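Local structure of esterase YbfF (Escherichia coli, 3BF7) at residues 109-119 and 198-209. The protein probably hydrolyses ester or thioester bonds, as an alpha/beta-hydrolase whose helical cap helps to form the substrate-binding crevice. The protein carries 1 engineered substitution. Numbering follows the deposited sequence.
Sequences LVAIDIAPVDY and ALFIPGGNSPYV
D113 and segment 203-209 illustrate how a carboxylate just past a strand end can be fixed by neighbouring backbone and side chains. S206 OG donates to the syn lone pair of D113 OD1 at 2.6 Å, whereas G203 N reaches D113 OD2 at 2.8 Å from above the carboxylate plane. A water accepts from V209 N and lies within hydrogen-bonding distance of D113 OD2 and S206 O, but has more acceptors nearby than protons. OD1 is also hydrogen-bonded to H234 ND1 and so has two partners, while OD2 has G203 N and probably the water. With CG anti to the backbone N (chi1 -154°), the carboxylate extends to meet the loop.

Upstream, the backbones of 109-112 and 198-201 pair as parallel strands, A111 N to L199 O (2.8 Å) being one rung and D113 N to I201 O the last. V110 CG1 meets I201 CD1 at 3.7 Å on the sheet face packed against helix 241-253. On the other face A111 CB touches CE2 of F200, whose ring edge receives the carbonyl oxygen of I114.

Aromatic contacts close the far end. The edge of Y208 points at the face of Y119, with planes at 66°, and Y119 OH donates to Y208 O at 2.7 Å while accepting from A115 N. With an alanine at Y119, Y208 O and A115 N would probably lose the hydroxyl they share, and the Y208 ring its edge-to-face partner. Y208 also stacks on H234 and touches S89.

In this alpha/beta-hydrolase fold D113 follows the strand beside that of the apparent nucleophile elbow, the beta6 rather than the classical beta7 position, and the turn after beta7 holds it, consistent with the acid of a Ser-His-Asp triad with S89 and H234.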
ATOM      1  N   LEU A 109      -0.210  -8.901 -10.417  1.00  7.09           N
ATOM      2  CA  LEU A 109       0.286  -8.271  -9.203  1.00  7.51           C
ATOM      3  C   LEU A 109       1.237  -7.117  -9.476  1.00  5.96           C
ATOM      4  O   LEU A 109       2.165  -7.244 -10.273  1.00  6.25           O
ATOM      5  CB  LEU A 109       0.998  -9.328  -8.345  1.00  9.09           C
ATOM      6  CG  LEU A 109       1.609  -8.940  -6.993  1.00 10.23           C
ATOM      7  CD1 LEU A 109       1.813 -10.197  -6.168  1.00 13.04           C
ATOM      8  CD2 LEU A 109       2.929  -8.205  -7.176  1.00 12.84           C
ATOM      9  N   VAL A 110       0.999  -5.997  -8.800  1.00  5.80           N
ATOM     10  CA  VAL A 110       1.844  -4.815  -8.921  1.00  5.50           C
ATOM     11  C   VAL A 110       2.244  -4.371  -7.518  1.00  5.22           C
ATOM     12  O   VAL A 110       1.384  -4.167  -6.659  1.00  6.26           O
ATOM     13  CB  VAL A 110       1.105  -3.646  -9.607  1.00  6.07           C
ATOM     14  CG1 VAL A 110       2.034  -2.446  -9.740  1.00  7.44           C
ATOM     15  CG2 VAL A 110       0.602  -4.075 -10.976  1.00  7.01           C
ATOM     16  N   ALA A 111       3.546  -4.227  -7.294  1.00  5.20           N
ATOM     17  CA  ALA A 111       4.077  -3.798  -6.005  1.00  5.59           C
ATOM     18  C   ALA A 111       4.806  -2.482  -6.241  1.00  5.31           C
ATOM     19  O   ALA A 111       5.808  -2.440  -6.960  1.00  5.90           O
ATOM     20  CB  ALA A 111       5.032  -4.847  -5.455  1.00  7.16           C
ATOM     21  N   ILE A 112       4.302  -1.414  -5.632  1.00  5.42           N
ATOM     22  CA  ILE A 112       4.872  -0.081  -5.800  1.00  5.96           C
ATOM     23  C   ILE A 112       5.864   0.261  -4.690  1.00  5.29           C
ATOM     24  O   ILE A 112       5.527   0.225  -3.500  1.00  5.87           O
ATOM     25  CB  ILE A 112       3.752   0.988  -5.862  1.00  6.13           C
ATOM     26  CG1 ILE A 112       2.735   0.608  -6.948  1.00  6.43           C
ATOM     27  CG2 ILE A 112       4.350   2.354  -6.169  1.00  7.40           C
ATOM     28  CD1 ILE A 112       1.536   1.535  -7.036  1.00  8.83           C
ATOM     29  N   ASP A 113       7.081   0.591  -5.120  1.00  5.89           N
ATOM     30  CA  ASP A 113       8.231   0.931  -4.282  1.00  5.92           C
ATOM     31  C   ASP A 113       8.344   0.124  -3.002  1.00  5.71           C
ATOM     32  O   ASP A 113       8.309   0.657  -1.888  1.00  6.27           O
ATOM     33  CB  ASP A 113       8.286   2.425  -3.961  1.00  6.61           C
ATOM     34  CG  ASP A 113       9.703   2.884  -3.673  1.00  6.61           C
ATOM     35  OD1 ASP A 113       9.938   3.511  -2.621  1.00  6.76           O
ATOM     36  OD2 ASP A 113      10.591   2.597  -4.509  1.00  7.17           O
ATOM     37  N   ILE A 114       8.533  -1.175  -3.186  1.00  6.20           N
ATOM     38  CA  ILE A 114       8.652  -2.096  -2.073  1.00  5.61           C
ATOM     39  C   ILE A 114       9.297  -3.403  -2.536  1.00  5.72           C
ATOM     40  O   ILE A 114       9.145  -3.817  -3.690  1.00  6.89           O
ATOM     41  CB  ILE A 114       7.245  -2.385  -1.473  1.00  6.62           C
ATOM     42  CG1 ILE A 114       7.362  -3.177  -0.170  1.00  7.28           C
ATOM     43  CG2 ILE A 114       6.389  -3.135  -2.484  1.00  8.35           C
ATOM     44  CD1 ILE A 114       8.006  -2.401   0.955  1.00  8.52           C
ATOM     45  N   ALA A 115      10.033  -4.037  -1.630  1.00  6.01           N
ATOM     46  CA  ALA A 115      10.674  -5.315  -1.909  1.00  5.99           C
ATOM     47  C   ALA A 115      10.269  -6.277  -0.795  1.00  6.02           C
ATOM     48  O   ALA A 115       9.993  -5.853   0.331  1.00  6.23           O
ATOM     49  CB  ALA A 115      12.188  -5.160  -1.941  1.00  7.15           C
ATOM     50  N   PRO A 116      10.207  -7.583  -1.096  1.00  5.96           N
ATOM     51  CA  PRO A 116       9.831  -8.588  -0.097  1.00  6.39           C
ATOM     52  C   PRO A 116      11.032  -8.904   0.787  1.00  6.47           C
ATOM     53  O   PRO A 116      11.648  -9.970   0.685  1.00  6.68           O
ATOM     54  CB  PRO A 116       9.389  -9.771  -0.953  1.00  6.65           C
ATOM     55  CG  PRO A 116      10.300  -9.672  -2.136  1.00  6.31           C
ATOM     56  CD  PRO A 116      10.316  -8.185  -2.437  1.00  6.39           C
ATOM     57  N   VAL A 117      11.354  -7.951   1.656  1.00  6.22           N
ATOM     58  CA  VAL A 117      12.489  -8.069   2.553  1.00  7.08           C
ATOM     59  C   VAL A 117      12.228  -7.375   3.881  1.00  6.76           C
ATOM     60  O   VAL A 117      11.374  -6.492   3.978  1.00  6.42           O
ATOM     61  CB  VAL A 117      13.753  -7.402   1.946  1.00  6.60           C
ATOM     62  CG1 VAL A 117      14.119  -8.064   0.627  1.00  9.41           C
ATOM     63  CG2 VAL A 117      13.511  -5.900   1.752  1.00  7.36           C
ATOM     64  N   ASP A 118      12.971  -7.796   4.898  1.00  7.20           N
ATOM     65  CA  ASP A 118      12.909  -7.174   6.217  1.00  6.56           C
ATOM     66  C   ASP A 118      13.976  -6.080   6.103  1.00  6.65           C
ATOM     67  O   ASP A 118      15.162  -6.380   5.954  1.00  7.75           O
ATOM     68  CB  ASP A 118      13.316  -8.181   7.295  1.00  7.98           C
ATOM     69  CG  ASP A 118      13.225  -7.611   8.700  1.00  8.99           C
ATOM     70  OD1 ASP A 118      13.237  -6.371   8.862  1.00  7.92           O
ATOM     71  OD2 ASP A 118      13.157  -8.416   9.654  1.00 10.87           O
ATOM     72  N   TYR A 119      13.567  -4.819   6.157  1.00  6.54           N
ATOM     73  CA  TYR A 119      14.526  -3.730   6.019  1.00  7.50           C
ATOM     74  C   TYR A 119      15.436  -3.532   7.229  1.00  7.42           C
ATOM     75  O   TYR A 119      16.462  -2.862   7.131  1.00  8.65           O
ATOM     76  CB  TYR A 119      13.794  -2.435   5.665  1.00  7.39           C
ATOM     77  CG  TYR A 119      13.206  -2.453   4.270  1.00  7.36           C
ATOM     78  CD1 TYR A 119      14.014  -2.266   3.146  1.00  7.87           C
ATOM     79  CD2 TYR A 119      11.845  -2.667   4.070  1.00  7.42           C
ATOM     80  CE1 TYR A 119      13.475  -2.290   1.857  1.00  7.24           C
ATOM     81  CE2 TYR A 119      11.297  -2.692   2.790  1.00  7.78           C
ATOM     82  CZ  TYR A 119      12.114  -2.500   1.691  1.00  6.29           C
ATOM     83  OH  TYR A 119      11.560  -2.506   0.429  1.00  6.56           O
ATOM     84  N   ALA A 198       5.234 -10.570 -12.369  1.00  7.54           N
ATOM     85  CA  ALA A 198       4.858  -9.614 -11.331  1.00  7.51           C
ATOM     86  C   ALA A 198       5.556  -8.299 -11.631  1.00  7.09           C
ATOM     87  O   ALA A 198       6.735  -8.292 -11.970  1.00  9.04           O
ATOM     88  CB  ALA A 198       5.283 -10.131  -9.965  1.00  9.13           C
ATOM     89  N   LEU A 199       4.838  -7.189 -11.497  1.00  6.48           N
ATOM     90  CA  LEU A 199       5.416  -5.881 -11.774  1.00  6.48           C
ATOM     91  C   LEU A 199       5.811  -5.131 -10.512  1.00  5.89           C
ATOM     92  O   LEU A 199       5.010  -4.991  -9.586  1.00  6.65           O
ATOM     93  CB  LEU A 199       4.432  -5.014 -12.571  1.00  7.27           C
ATOM     94  CG  LEU A 199       4.904  -3.589 -12.895  1.00  7.68           C
ATOM     95  CD1 LEU A 199       6.086  -3.645 -13.854  1.00  9.87           C
ATOM     96  CD2 LEU A 199       3.759  -2.787 -13.503  1.00  8.73           C
ATOM     97  N   PHE A 200       7.055  -4.668 -10.484  1.00  5.69           N
ATOM     98  CA  PHE A 200       7.571  -3.872  -9.381  1.00  6.04           C
ATOM     99  C   PHE A 200       7.848  -2.490  -9.955  1.00  5.72           C
ATOM    100  O   PHE A 200       8.463  -2.368 -11.017  1.00  7.01           O
ATOM    101  CB  PHE A 200       8.852  -4.479  -8.815  1.00  6.50           C
ATOM    102  CG  PHE A 200       8.614  -5.731  -8.037  1.00  6.69           C
ATOM    103  CD1 PHE A 200       8.313  -6.922  -8.691  1.00  7.62           C
ATOM    104  CD2 PHE A 200       8.598  -5.705  -6.646  1.00  7.19           C
ATOM    105  CE1 PHE A 200       7.992  -8.070  -7.970  1.00  9.22           C
ATOM    106  CE2 PHE A 200       8.276  -6.848  -5.916  1.00  8.07           C
ATOM    107  CZ  PHE A 200       7.972  -8.030  -6.580  1.00  8.74           C
ATOM    108  N   ILE A 201       7.376  -1.458  -9.265  1.00  6.00           N
ATOM    109  CA  ILE A 201       7.563  -0.083  -9.716  1.00  6.82           C
ATOM    110  C   ILE A 201       8.297   0.724  -8.652  1.00  6.29           C
ATOM    111  O   ILE A 201       7.676   1.322  -7.765  1.00  6.78           O
ATOM    112  CB  ILE A 201       6.206   0.598 -10.021  1.00  6.21           C
ATOM    113  CG1 ILE A 201       5.423  -0.230 -11.043  1.00  7.68           C
ATOM    114  CG2 ILE A 201       6.437   2.006 -10.565  1.00  7.83           C
ATOM    115  CD1 ILE A 201       4.028   0.297 -11.331  1.00  8.04           C
ATOM    116  N   PRO A 202       9.635   0.740  -8.718  1.00  6.90           N
ATOM    117  CA  PRO A 202      10.432   1.490  -7.745  1.00  7.03           C
ATOM    118  C   PRO A 202      10.558   2.967  -8.107  1.00  7.29           C
ATOM    119  O   PRO A 202      10.463   3.350  -9.279  1.00  8.10           O
ATOM    120  CB  PRO A 202      11.805   0.814  -7.811  1.00  8.94           C
ATOM    121  CG  PRO A 202      11.552  -0.500  -8.502  1.00  8.80           C
ATOM    122  CD  PRO A 202      10.492  -0.165  -9.499  1.00  7.76           C
ATOM    123  N   GLY A 203      10.763   3.791  -7.089  1.00  7.95           N
ATOM    124  CA  GLY A 203      10.995   5.200  -7.325  1.00  8.12           C
ATOM    125  C   GLY A 203      12.500   5.321  -7.504  1.00  9.30           C
ATOM    126  O   GLY A 203      13.265   4.758  -6.719  1.00  9.32           O
ATOM    127  N   GLY A 204      12.930   6.044  -8.535  1.00  9.13           N
ATOM    128  CA  GLY A 204      14.350   6.212  -8.795  1.00 12.13           C
ATOM    129  C   GLY A 204      15.115   6.886  -7.671  1.00 11.01           C
ATOM    130  O   GLY A 204      16.326   6.687  -7.535  1.00 13.06           O
ATOM    131  N   ASN A 205      14.422   7.694  -6.876  1.00 11.11           N
ATOM    132  CA  ASN A 205      15.055   8.384  -5.759  1.00 11.91           C
ATOM    133  C   ASN A 205      14.667   7.761  -4.423  1.00 11.19           C
ATOM    134  O   ASN A 205      14.563   8.455  -3.413  1.00 12.22           O
ATOM    135  CB  ASN A 205      14.677   9.868  -5.753  1.00 14.75           C
ATOM    136  CG  ASN A 205      15.096  10.583  -7.019  1.00 18.41           C
ATOM    137  OD1 ASN A 205      16.182  10.348  -7.548  1.00 20.60           O
ATOM    138  ND2 ASN A 205      14.240  11.475  -7.506  1.00 21.94           N
ATOM    139  N   SER A 206      14.455   6.447  -4.426  1.00 10.09           N
ATOM    140  CA  SER A 206      14.087   5.721  -3.217  1.00  9.25           C
ATOM    141  C   SER A 206      14.939   4.468  -3.062  1.00  8.95           C
ATOM    142  O   SER A 206      15.282   3.819  -4.047  1.00  8.89           O
ATOM    143  CB  SER A 206      12.616   5.316  -3.263  1.00  8.51           C
ATOM    144  OG  SER A 206      12.314   4.446  -2.186  1.00  9.32           O
ATOM    145  N   PRO A 207      15.275   4.104  -1.814  1.00  9.34           N
ATOM    146  CA  PRO A 207      16.093   2.921  -1.539  1.00  9.97           C
ATOM    147  C   PRO A 207      15.299   1.639  -1.286  1.00 10.14           C
ATOM    148  O   PRO A 207      15.889   0.592  -1.030  1.00 11.98           O
ATOM    149  CB  PRO A 207      16.867   3.339  -0.304  1.00 11.76           C
ATOM    150  CG  PRO A 207      15.803   4.057   0.473  1.00 11.90           C
ATOM    151  CD  PRO A 207      15.118   4.916  -0.591  1.00 10.54           C
ATOM    152  N   TYR A 208      13.974   1.712  -1.351  1.00  8.71           N
ATOM    153  CA  TYR A 208      13.148   0.538  -1.081  1.00  7.44           C
ATOM    154  C   TYR A 208      13.371  -0.675  -1.983  1.00  6.92           C
ATOM    155  O   TYR A 208      13.199  -1.811  -1.536  1.00  7.32           O
ATOM    156  CB  TYR A 208      11.664   0.922  -1.096  1.00  7.13           C
ATOM    157  CG  TYR A 208      11.165   1.555   0.188  1.00  7.12           C
ATOM    158  CD1 TYR A 208      10.365   0.836   1.078  1.00  7.43           C
ATOM    159  CD2 TYR A 208      11.470   2.880   0.504  1.00  8.18           C
ATOM    160  CE1 TYR A 208       9.877   1.422   2.251  1.00  7.83           C
ATOM    161  CE2 TYR A 208      10.989   3.475   1.674  1.00  8.42           C
ATOM    162  CZ  TYR A 208      10.192   2.742   2.539  1.00  8.70           C
ATOM    163  OH  TYR A 208       9.700   3.337   3.679  1.00  9.59           O
ATOM    164  N   VAL A 209      13.747  -0.456  -3.241  1.00  8.34           N
ATOM    165  CA  VAL A 209      13.965  -1.580  -4.151  1.00  8.74           C
ATOM    166  C   VAL A 209      15.348  -1.562  -4.798  1.00 10.11           C
ATOM    167  O   VAL A 209      15.505  -1.907  -5.969  1.00 11.48           O
ATOM    168  CB  VAL A 209      12.895  -1.623  -5.274  1.00  8.12           C
ATOM    169  CG1 VAL A 209      12.839  -3.021  -5.891  1.00 11.61           C
ATOM    170  CG2 VAL A 209      11.534  -1.240  -4.720  1.00 10.36           C
TER
HETATM  171  O   HOH W   1      13.291   1.929  -4.693  1.00  8.08           O